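Local coordinates for major capsid protein (Faustovirus, PDB 5J7O) that probably builds the icosahedral capsid shell of a large double-stranded DNA virus as a trimer of double jelly-roll subunits, at residues C178-L183 / M208-H213; W465-W468 / S473-N476. All coordinates share one frame; numbering follows the deposited sequence.

Contact 1. Residues C178-L183 / M208-H213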
ATOM      1  N   CYS B 178     -15.657 -17.055   1.685  1.00 35.94           N
ATOM      2  CA  CYS B 178     -15.551 -16.031   2.709  1.00 33.15           C
ATOM      3  C   CYS B 178     -14.139 -15.451   2.711  1.00 31.56           C
ATOM      4  O   CYS B 178     -13.193 -16.047   2.188  1.00 31.35           O
ATOM      5  CB  CYS B 178     -15.892 -16.606   4.077  1.00 33.63           C
ATOM      6  SG  CYS B 178     -14.654 -17.743   4.735  1.00 36.25           S
ATOM      7  N   GLU B 179     -14.007 -14.251   3.269  1.00 31.46           N
ATOM      8  CA  GLU B 179     -12.692 -13.635   3.361  1.00 31.16           C
ATOM      9  C   GLU B 179     -11.814 -14.429   4.317  1.00 28.29           C
ATOM     10  O   GLU B 179     -12.271 -14.896   5.365  1.00 23.53           O
ATOM     11  CB  GLU B 179     -12.804 -12.182   3.812  1.00 32.64           C
ATOM     12  CG  GLU B 179     -13.284 -11.247   2.716  1.00 34.15           C
ATOM     13  CD  GLU B 179     -13.096  -9.788   3.068  1.00 37.41           C
ATOM     14  OE1 GLU B 179     -13.183  -9.449   4.266  1.00 37.40           O
ATOM     15  OE2 GLU B 179     -12.850  -8.982   2.146  1.00 39.62           O
ATOM     16  N   TYR B 180     -10.554 -14.596   3.929  1.00 25.96           N
ATOM     17  CA  TYR B 180      -9.586 -15.392   4.672  1.00 27.81           C
ATOM     18  C   TYR B 180     -10.112 -16.801   4.959  1.00 31.17           C
ATOM     19  O   TYR B 180     -10.248 -17.197   6.121  1.00 32.59           O
ATOM     20  CB  TYR B 180      -9.191 -14.683   5.959  1.00 25.81           C
ATOM     21  CG  TYR B 180      -8.654 -13.297   5.688  1.00 26.18           C
ATOM     22  CD1 TYR B 180      -7.369 -13.120   5.199  1.00 27.78           C
ATOM     23  CD2 TYR B 180      -9.440 -12.170   5.892  1.00 24.87           C
ATOM     24  CE1 TYR B 180      -6.871 -11.862   4.936  1.00 28.99           C
ATOM     25  CE2 TYR B 180      -8.949 -10.904   5.630  1.00 27.21           C
ATOM     26  CZ  TYR B 180      -7.664 -10.757   5.152  1.00 29.73           C
ATOM     27  OH  TYR B 180      -7.165  -9.503   4.889  1.00 32.38           O
ATOM     28  N   PRO B 181     -10.410 -17.588   3.916  1.00 29.67           N
ATOM     29  CA  PRO B 181     -10.985 -18.921   4.155  1.00 29.46           C
ATOM     30  C   PRO B 181     -10.063 -19.830   4.943  1.00 30.79           C
ATOM     31  O   PRO B 181     -10.538 -20.636   5.751  1.00 33.69           O
ATOM     32  CB  PRO B 181     -11.235 -19.460   2.737  1.00 30.59           C
ATOM     33  CG  PRO B 181     -11.088 -18.280   1.816  1.00 31.15           C
ATOM     34  CD  PRO B 181     -10.143 -17.347   2.490  1.00 29.82           C
ATOM     35  N   GLY B 182      -8.752 -19.715   4.735  1.00 31.18           N
ATOM     36  CA  GLY B 182      -7.828 -20.557   5.471  1.00 32.14           C
ATOM     37  C   GLY B 182      -7.832 -20.271   6.957  1.00 32.43           C
ATOM     38  O   GLY B 182      -7.470 -21.131   7.761  1.00 32.73           O
ATOM     39  N   LEU B 183      -8.253 -19.067   7.345  1.00 32.10           N
ATOM     40  CA  LEU B 183      -8.304 -18.744   8.764  1.00 33.18           C
ATOM     41  C   LEU B 183      -9.579 -19.266   9.411  1.00 33.37           C
ATOM     42  O   LEU B 183      -9.545 -19.733  10.554  1.00 32.56           O
ATOM     43  CB  LEU B 183      -8.179 -17.235   8.968  1.00 32.45           C
ATOM     44  CG  LEU B 183      -6.861 -16.612   8.514  1.00 32.07           C
ATOM     45  CD1 LEU B 183      -6.780 -15.159   8.945  1.00 31.06           C
ATOM     46  CD2 LEU B 183      -5.679 -17.402   9.054  1.00 31.57           C
ATOM     47  N   MET B 208      -6.698 -12.661  14.946  1.00 38.22           N
ATOM     48  CA  MET B 208      -5.881 -11.731  15.718  1.00 39.16           C
ATOM     49  C   MET B 208      -4.471 -11.650  15.150  1.00 39.60           C
ATOM     50  O   MET B 208      -3.888 -10.563  15.063  1.00 38.99           O
ATOM     51  CB  MET B 208      -5.844 -12.148  17.188  1.00 40.04           C
ATOM     52  CG  MET B 208      -7.169 -11.999  17.916  1.00 41.09           C
ATOM     53  SD  MET B 208      -7.806 -10.314  17.883  1.00 42.01           S
ATOM     54  CE  MET B 208      -9.200 -10.460  18.999  1.00 42.68           C
ATOM     55  N   TYR B 209      -3.908 -12.795  14.754  1.00 38.93           N
ATOM     56  CA  TYR B 209      -2.606 -12.797  14.096  1.00 36.76           C
ATOM     57  C   TYR B 209      -2.675 -12.096  12.746  1.00 36.13           C
ATOM     58  O   TYR B 209      -1.757 -11.353  12.377  1.00 35.94           O
ATOM     59  CB  TYR B 209      -2.108 -14.234  13.932  1.00 35.79           C
ATOM     60  CG  TYR B 209      -0.713 -14.352  13.359  1.00 36.55           C
ATOM     61  CD1 TYR B 209      -0.493 -14.289  11.987  1.00 35.29           C
ATOM     62  CD2 TYR B 209       0.385 -14.542  14.188  1.00 37.33           C
ATOM     63  CE1 TYR B 209       0.778 -14.397  11.461  1.00 35.52           C
ATOM     64  CE2 TYR B 209       1.661 -14.655  13.670  1.00 35.66           C
ATOM     65  CZ  TYR B 209       1.851 -14.582  12.307  1.00 34.55           C
ATOM     66  OH  TYR B 209       3.118 -14.694  11.785  1.00 33.68           O
ATOM     67  N   ASN B 210      -3.752 -12.329  11.992  1.00 36.47           N
ATOM     68  CA  ASN B 210      -3.920 -11.665  10.703  1.00 35.56           C
ATOM     69  C   ASN B 210      -3.920 -10.149  10.852  1.00 34.67           C
ATOM     70  O   ASN B 210      -3.464  -9.434   9.953  1.00 34.49           O
ATOM     71  CB  ASN B 210      -5.217 -12.144  10.045  1.00 38.05           C
ATOM     72  CG  ASN B 210      -5.501 -11.450   8.727  1.00 41.84           C
ATOM     73  OD1 ASN B 210      -4.814 -11.676   7.731  1.00 42.92           O
ATOM     74  ND2 ASN B 210      -6.532 -10.614   8.711  1.00 43.63           N
ATOM     75  N   LYS B 211      -4.406  -9.642  11.988  1.00 34.02           N
ATOM     76  CA  LYS B 211      -4.515  -8.202  12.173  1.00 32.73           C
ATOM     77  C   LYS B 211      -3.234  -7.584  12.726  1.00 33.64           C
ATOM     78  O   LYS B 211      -2.930  -6.428  12.414  1.00 35.35           O
ATOM     79  CB  LYS B 211      -5.684  -7.879  13.108  1.00 30.55           C
ATOM     80  CG  LYS B 211      -7.058  -8.320  12.605  1.00 27.02           C
ATOM     81  CD  LYS B 211      -8.109  -8.200  13.704  1.00 25.91           C
ATOM     82  CE  LYS B 211      -9.362  -9.006  13.386  1.00 27.05           C
ATOM     83  NZ  LYS B 211     -10.101  -8.483  12.201  1.00 25.21           N
ATOM     84  N   PHE B 212      -2.466  -8.327  13.525  1.00 33.40           N
ATOM     85  CA  PHE B 212      -1.393  -7.734  14.312  1.00 34.28           C
ATOM     86  C   PHE B 212       0.014  -8.149  13.904  1.00 35.77           C
ATOM     87  O   PHE B 212       0.970  -7.496  14.333  1.00 35.58           O
ATOM     88  CB  PHE B 212      -1.576  -8.065  15.800  1.00 33.49           C
ATOM     89  CG  PHE B 212      -2.619  -7.233  16.485  1.00 33.94           C
ATOM     90  CD1 PHE B 212      -2.354  -5.921  16.844  1.00 34.70           C
ATOM     91  CD2 PHE B 212      -3.859  -7.769  16.785  1.00 32.92           C
ATOM     92  CE1 PHE B 212      -3.313  -5.156  17.480  1.00 34.59           C
ATOM     93  CE2 PHE B 212      -4.821  -7.010  17.421  1.00 34.12           C
ATOM     94  CZ  PHE B 212      -4.549  -5.701  17.769  1.00 34.40           C
ATOM     95  N   HIS B 213       0.184  -9.209  13.111  1.00 36.11           N
ATOM     96  CA  HIS B 213       1.531  -9.738  12.921  1.00 35.62           C
ATOM     97  C   HIS B 213       1.835 -10.058  11.463  1.00 37.95           C
ATOM     98  O   HIS B 213       2.679 -10.916  11.179  1.00 39.34           O
ATOM     99  CB  HIS B 213       1.750 -10.979  13.786  1.00 33.70           C
ATOM    100  CG  HIS B 213       1.475 -10.753  15.239  1.00 34.09           C
ATOM    101  ND1 HIS B 213       2.189  -9.852  15.999  1.00 34.08           N
ATOM    102  CD2 HIS B 213       0.559 -11.304  16.070  1.00 35.17           C
ATOM    103  CE1 HIS B 213       1.727  -9.859  17.236  1.00 34.86           C
ATOM    104  NE2 HIS B 213       0.738 -10.731  17.307  1.00 35.16           N
TER

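Contact 2. Residues W465-W468 / S473-N476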
ATOM      1  N   TRP B 465     -19.935 -13.540   4.996  1.00 41.63           N
ATOM      2  CA  TRP B 465     -18.716 -13.928   4.295  1.00 41.11           C
ATOM      3  C   TRP B 465     -17.594 -12.915   4.492  1.00 41.49           C
ATOM      4  O   TRP B 465     -16.415 -13.275   4.379  1.00 41.23           O
ATOM      5  CB  TRP B 465     -19.004 -14.099   2.802  1.00 40.13           C
ATOM      6  CG  TRP B 465     -19.365 -12.816   2.117  1.00 39.14           C
ATOM      7  CD1 TRP B 465     -20.611 -12.273   1.997  1.00 38.47           C
ATOM      8  CD2 TRP B 465     -18.470 -11.915   1.453  1.00 38.17           C
ATOM      9  NE1 TRP B 465     -20.548 -11.090   1.301  1.00 37.53           N
ATOM     10  CE2 TRP B 465     -19.243 -10.847   0.957  1.00 38.05           C
ATOM     11  CE3 TRP B 465     -17.089 -11.907   1.233  1.00 40.17           C
ATOM     12  CZ2 TRP B 465     -18.682  -9.783   0.254  1.00 39.27           C
ATOM     13  CZ3 TRP B 465     -16.535 -10.851   0.535  1.00 41.03           C
ATOM     14  CH2 TRP B 465     -17.330  -9.804   0.053  1.00 40.26           C
ATOM     15  N   ARG B 466     -17.935 -11.661   4.776  1.00 40.90           N
ATOM     16  CA  ARG B 466     -16.975 -10.581   4.975  1.00 39.28           C
ATOM     17  C   ARG B 466     -16.851 -10.139   6.426  1.00 39.01           C
ATOM     18  O   ARG B 466     -15.742  -9.864   6.890  1.00 38.82           O
ATOM     19  CB  ARG B 466     -17.371  -9.374   4.116  1.00 38.43           C
ATOM     20  CG  ARG B 466     -16.430  -8.190   4.194  1.00 37.74           C
ATOM     21  CD  ARG B 466     -17.120  -6.935   3.692  1.00 35.68           C
ATOM     22  NE  ARG B 466     -18.167  -6.494   4.611  1.00 35.58           N
ATOM     23  CZ  ARG B 466     -19.087  -5.582   4.318  1.00 35.35           C
ATOM     24  NH1 ARG B 466     -19.103  -5.011   3.121  1.00 36.12           N
ATOM     25  NH2 ARG B 466     -19.998  -5.243   5.220  1.00 33.75           N
ATOM     26  N   ASP B 467     -17.962 -10.078   7.159  1.00 39.46           N
ATOM     27  CA  ASP B 467     -17.969  -9.508   8.501  1.00 38.05           C
ATOM     28  C   ASP B 467     -17.476 -10.466   9.579  1.00 35.85           C
ATOM     29  O   ASP B 467     -17.297 -10.032  10.722  1.00 34.54           O
ATOM     30  CB  ASP B 467     -19.380  -9.043   8.873  1.00 39.17           C
ATOM     31  CG  ASP B 467     -19.869  -7.900   8.007  1.00 40.81           C
ATOM     32  OD1 ASP B 467     -19.033  -7.258   7.338  1.00 41.09           O
ATOM     33  OD2 ASP B 467     -21.091  -7.640   8.002  1.00 41.54           O
ATOM     34  N   TRP B 468     -17.247 -11.742   9.257  1.00 35.49           N
ATOM     35  CA  TRP B 468     -16.996 -12.726  10.306  1.00 35.27           C
ATOM     36  C   TRP B 468     -15.711 -12.434  11.075  1.00 31.40           C
ATOM     37  O   TRP B 468     -15.636 -12.705  12.279  1.00 30.25           O
ATOM     38  CB  TRP B 468     -16.958 -14.136   9.714  1.00 36.14           C
ATOM     39  CG  TRP B 468     -15.694 -14.466   8.990  1.00 35.07           C
ATOM     40  CD1 TRP B 468     -15.431 -14.275   7.666  1.00 35.84           C
ATOM     41  CD2 TRP B 468     -14.515 -15.054   9.552  1.00 33.52           C
ATOM     42  NE1 TRP B 468     -14.161 -14.706   7.368  1.00 34.64           N
ATOM     43  CE2 TRP B 468     -13.577 -15.187   8.509  1.00 33.47           C
ATOM     44  CE3 TRP B 468     -14.162 -15.478  10.836  1.00 33.81           C
ATOM     45  CZ2 TRP B 468     -12.310 -15.726   8.712  1.00 33.89           C
ATOM     46  CZ3 TRP B 468     -12.904 -16.015  11.034  1.00 35.23           C
ATOM     47  CH2 TRP B 468     -11.993 -16.134   9.978  1.00 34.88           C
ATOM     48  N   SER B 473     -19.114  -3.388  14.268  1.00 39.31           N
ATOM     49  CA  SER B 473     -20.369  -3.477  13.537  1.00 42.42           C
ATOM     50  C   SER B 473     -20.201  -2.757  12.205  1.00 44.92           C
ATOM     51  O   SER B 473     -19.836  -1.577  12.176  1.00 45.50           O
ATOM     52  CB  SER B 473     -21.512  -2.866  14.342  1.00 44.42           C
ATOM     53  OG  SER B 473     -22.746  -3.003  13.659  1.00 46.54           O
ATOM     54  N   VAL B 474     -20.458  -3.466  11.110  1.00 44.62           N
ATOM     55  CA  VAL B 474     -20.235  -2.951   9.766  1.00 45.37           C
ATOM     56  C   VAL B 474     -21.582  -2.734   9.093  1.00 47.00           C
ATOM     57  O   VAL B 474     -22.410  -3.651   9.035  1.00 48.39           O
ATOM     58  CB  VAL B 474     -19.355  -3.902   8.937  1.00 44.67           C
ATOM     59  CG1 VAL B 474     -18.918  -3.226   7.646  1.00 45.50           C
ATOM     60  CG2 VAL B 474     -18.150  -4.354   9.747  1.00 42.92           C
ATOM     61  N   THR B 475     -21.799  -1.522   8.594  1.00 46.48           N
ATOM     62  CA  THR B 475     -22.935  -1.206   7.743  1.00 47.95           C
ATOM     63  C   THR B 475     -22.445  -0.946   6.324  1.00 48.54           C
ATOM     64  O   THR B 475     -21.263  -0.680   6.092  1.00 50.59           O
ATOM     65  CB  THR B 475     -23.712   0.007   8.270  1.00 47.07           C
ATOM     66  OG1 THR B 475     -22.794   1.018   8.703  1.00 47.48           O
ATOM     67  CG2 THR B 475     -24.606  -0.399   9.433  1.00 46.76           C
ATOM     68  N   ASN B 476     -23.368  -1.031   5.373  1.00 46.50           N
ATOM     69  CA  ASN B 476     -23.037  -0.976   3.954  1.00 43.88           C
ATOM     70  C   ASN B 476     -23.549   0.330   3.362  1.00 42.09           C
ATOM     71  O   ASN B 476     -24.759   0.583   3.358  1.00 43.35           O
ATOM     72  CB  ASN B 476     -23.625  -2.179   3.219  1.00 43.80           C
ATOM     73  CG  ASN B 476     -23.194  -3.497   3.832  1.00 43.96           C
ATOM     74  OD1 ASN B 476     -22.035  -3.896   3.718  1.00 43.03           O
ATOM     75  ND2 ASN B 476     -24.125  -4.178   4.490  1.00 43.87           N
TER
HETATM   76  O   HOH W   1     -22.685  -5.885   7.018  1.00 30.08           O

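Contact 1. Residues C178-L183 / M208-H213
The backbones come closest at Leu183 and Asn210, whose CA atoms are 8.5 Å apart; the contact between the short helix that opens at Pro181 and the last turn of helix 203-212 is itself made by side chains. Asn210 carries its side of the contact. Its CG lies anti to the backbone N (chi1 177°), which sends the amide out from the helix into the angle between Tyr180 and Leu183. ND2 lies over one face of the Tyr180 ring, offset toward CZ at 3.7 Å, while OD1 hangs beyond the rim near Tyr180 CE1, 3.5 Å away. With the amide and ring planes 60° apart, this is a tilted approach and not a flat stack. OD1 has its polar partner in Trp222 NE1, on the neighbouring helix 216-225, and that bond should limit rotation of the amide. In this double jelly-roll subunit both helical segments flank the pair of strands 186-193 and 196-202, one leading into it and the other following it. Tyr180 holds the N-cap position, and its carbonyl O takes the N-H of Leu183 at 3.0 Å as the helix starts. On the aliphatic side, Leu183 reaches across at about a right angle to set CD1 3.6 Å from Asn210 CB. Next to Asn210 on the helix, Tyr209 packs on Trp551 of the second subunit.

Contact 2. Residues W465-W468 / S473-N476
Val474 faces helix 464-467 near the start of strand 473-490, its CA 7.1 Å from that of Asp467. Its branched end lies against an ion pair: CG1 approaches Arg466 NH2 to 3.3 Å, obliquely to the guanidinium, and CB stands 3.7 Å from Asp467 OD1. That pair is formed by sequence neighbours. Arg466 turns its NE and NH2 side-on to the single oxygen OD1 of Asp467, with NE at 3.0 Å and the oxygen almost in the guanidinium plane; a bend at chi3 (70°) swings the group round to it. The backbone of Val474 is used too: its O accepts from a water, and the same water donates to Asp467 OD2 with its oxygen 2.6 Å from OD2. Farther along, Asn476 brings its amide back to the arginine. Its OD1 receives a bond from Arg466 NH2 at 2.9 Å, the donor tilted 23° from the carbonyl plane, and a weak, more bent one from NH1. The guanidinium is thereby held between a carboxylate and an amide oxygen; the bonds to both should fix its rotation, and the Asp467 carboxylate should balance its charge. Pro518 of strand 503-521 packs on both Arg466 and Val474. In this double jelly-roll capsid protein a short loop thus leads from helix 464-467 into a strand that is outermost, within this chain, of a mixed sheet, with the Arg-Asp pair set against the strand's first residues.

Contact 1 and contact 2 lie with their centres about 15 Å apart, and the loop before helix 181-185 joins them directly. Through its backbone, Glu179 makes two probable hydrogen bonds to segment 465-468: O to the indole NE1 of Trp468 and N to the carbonyl O of Trp465, each 2.8 Å. Packing adds to this, with Glu179 OE1 3.5 Å from Arg466 CG. His469, in the loop between the two segments of contact 2, also reaches back: its ring meets that of Tyr180 edge-to-face, its NE2 hydrogen-bonds Glu179 OE1 and its backbone O accepts from Lys211 NZ. Segments some 250 to 280 residues apart in sequence are thus tied together inside one subunit.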